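Local structure of 2OG-Fe dioxygenase family protein (Methylibium petroleiphilum, 3PL0) at residues A[74-79]-A[139-144]. The protein is uncharacterized but probably acts as a dioxygenase of the 2OG-Fe family, built on a double-stranded beta-helix (cupin) fold. Numbering follows the deposited sequence.
Sequences MQTLQP and GGRWYI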
# COMPACT_ATOMS: atom_id res chain seq x y z
N MSE A 74 -1.65 10.68 -11.93
CA MSE A 74 -2.60 11.71 -11.51
C MSE A 74 -4.00 11.30 -11.93
O MSE A 74 -4.24 10.90 -13.10
CB MSE A 74 -2.24 13.10 -12.06
CG MSE A 74 -3.02 14.28 -11.42
SE MSE A 74 -2.27 16.05 -11.94
CE MSE A 74 -2.80 16.00 -13.83
N GLN A 75 -4.90 11.39 -10.97
CA GLN A 75 -6.27 11.08 -11.17
C GLN A 75 -7.03 12.38 -11.08
O GLN A 75 -6.87 13.12 -10.13
CB GLN A 75 -6.79 10.15 -10.10
CG GLN A 75 -8.27 9.81 -10.28
CD GLN A 75 -8.80 8.85 -9.22
OE1 GLN A 75 -8.18 8.66 -8.20
NE2 GLN A 75 -9.99 8.28 -9.47
N THR A 76 -7.85 12.63 -12.10
CA THR A 76 -8.82 13.71 -12.06
C THR A 76 -10.20 13.11 -11.79
O THR A 76 -10.59 12.12 -12.39
CB THR A 76 -8.80 14.51 -13.39
OG1 THR A 76 -7.44 14.84 -13.71
CG2 THR A 76 -9.66 15.79 -13.30
N LEU A 77 -10.93 13.70 -10.86
CA LEU A 77 -12.22 13.15 -10.46
C LEU A 77 -13.43 13.52 -11.33
O LEU A 77 -14.29 12.66 -11.54
CB LEU A 77 -12.49 13.54 -9.01
CG LEU A 77 -11.53 12.78 -8.08
CD1 LEU A 77 -11.53 13.44 -6.75
CD2 LEU A 77 -11.95 11.29 -7.97
N GLN A 78 -13.51 14.76 -11.79
CA GLN A 78 -14.63 15.20 -12.62
C GLN A 78 -14.09 16.16 -13.67
O GLN A 78 -13.62 17.24 -13.34
CB GLN A 78 -15.74 15.89 -11.80
CG GLN A 78 -16.55 14.95 -10.89
CD GLN A 78 -17.33 13.87 -11.64
OE1 GLN A 78 -17.20 13.72 -12.85
NE2 GLN A 78 -18.14 13.12 -10.90
N PRO A 79 -14.09 15.74 -14.94
CA PRO A 79 -14.44 14.44 -15.48
C PRO A 79 -13.34 13.45 -15.12
O PRO A 79 -12.16 13.80 -15.12
CB PRO A 79 -14.47 14.67 -16.98
CG PRO A 79 -13.53 15.78 -17.20
CD PRO A 79 -13.62 16.65 -16.00
N GLY A 139 -8.67 20.95 -6.11
CA GLY A 139 -8.90 20.90 -7.57
C GLY A 139 -9.34 19.55 -8.13
O GLY A 139 -9.20 19.30 -9.32
N GLY A 140 -9.91 18.69 -7.29
CA GLY A 140 -10.33 17.36 -7.72
C GLY A 140 -9.25 16.47 -8.33
O GLY A 140 -9.55 15.66 -9.20
N ARG A 141 -7.99 16.61 -7.87
CA ARG A 141 -6.88 15.80 -8.37
C ARG A 141 -6.19 15.05 -7.25
O ARG A 141 -5.84 15.63 -6.24
CB ARG A 141 -5.78 16.63 -9.06
CG ARG A 141 -6.19 17.41 -10.29
CD ARG A 141 -4.97 18.09 -10.87
NE ARG A 141 -5.30 19.04 -11.93
CZ ARG A 141 -5.48 18.73 -13.22
NH1 ARG A 141 -5.38 17.47 -13.65
NH2 ARG A 141 -5.77 19.71 -14.09
N TRP A 142 -5.97 13.76 -7.43
CA TRP A 142 -5.08 13.00 -6.59
C TRP A 142 -3.73 12.77 -7.27
O TRP A 142 -3.66 12.42 -8.45
CB TRP A 142 -5.66 11.60 -6.26
CG TRP A 142 -6.83 11.54 -5.29
CD1 TRP A 142 -8.06 11.00 -5.53
CD2 TRP A 142 -6.84 11.99 -3.95
NE1 TRP A 142 -8.85 11.09 -4.41
CE2 TRP A 142 -8.12 11.72 -3.43
CE3 TRP A 142 -5.90 12.63 -3.14
CZ2 TRP A 142 -8.47 12.02 -2.10
CZ3 TRP A 142 -6.25 12.94 -1.84
CH2 TRP A 142 -7.52 12.63 -1.33
N TYR A 143 -2.67 12.91 -6.49
CA TYR A 143 -1.34 12.52 -6.87
C TYR A 143 -1.04 11.21 -6.18
O TYR A 143 -1.00 11.14 -4.93
CB TYR A 143 -0.34 13.59 -6.46
CG TYR A 143 -0.67 14.90 -7.12
CD1 TYR A 143 -1.62 15.74 -6.59
CD2 TYR A 143 -0.08 15.26 -8.34
CE1 TYR A 143 -1.96 16.96 -7.25
CE2 TYR A 143 -0.39 16.43 -8.98
CZ TYR A 143 -1.34 17.28 -8.43
OH TYR A 143 -1.66 18.44 -9.06
N ILE A 144 -0.86 10.18 -7.00
CA ILE A 144 -0.82 8.76 -6.58
C ILE A 144 0.58 8.22 -6.83
O ILE A 144 1.10 8.30 -7.95
CB ILE A 144 -1.84 7.91 -7.41
CG1 ILE A 144 -3.25 8.50 -7.30
CG2 ILE A 144 -1.78 6.41 -7.04
CD1 ILE A 144 -4.29 7.81 -8.17
O HOH W 1 -11.42 16.93 -11.00
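Two neighbouring antiparallel strands of the large sheet in this double-stranded beta-helix (cupin) protein meet here, at the C-terminal end of strand 65-77 and the start of strand 141-152. Q75 and W142 form a hydrogen-bonded pair. Q75 N donates to W142 O at 3.0 Å, and the bond is nearly straight at 167°. W142 N returns a bond to Q75 O. L77 N closes the ladder on G140 O at 2.9 Å, nearly along the C=O axis. A water also donates to G140 O and accepts from Q78 N, so this carbonyl takes two hydrogen bonds beside the last of these rungs.

M74, R141, T76 and Y143 share one face. M74 is selenomethionine. Its CG is anti to the backbone N (chi1 -168°), and the chain bends only at chi3, 69°. CG sits over one face of the Y143 ring. M74 SE lies obliquely to that ring, 3.5 Å from Y143 CE2, in a Met-aromatic contact. The R141 chain runs extended from CG to NE across the M74 tip. R141 CD touches M74 SE, and R141 NH1 lies 3.0 Å from M74 CE. An alanine in place of R141 would probably leave the M74 tip less covered and loosen this face.

Q75 and W142 lie side by side on the other face, against helix 118-134. Q75 OE1 sits 3.6 Å from W142 CD1, at the indole edge. Their polar N-H groups bond to the helix: Q75 NE2 to V125 O, and W142 NE1 to G128 O. Q75 OE1 is buried with no polar partner, a probable cost. Backbone bonds hold the two strands in register, while the amide and indole N-H groups tie this face to the helix.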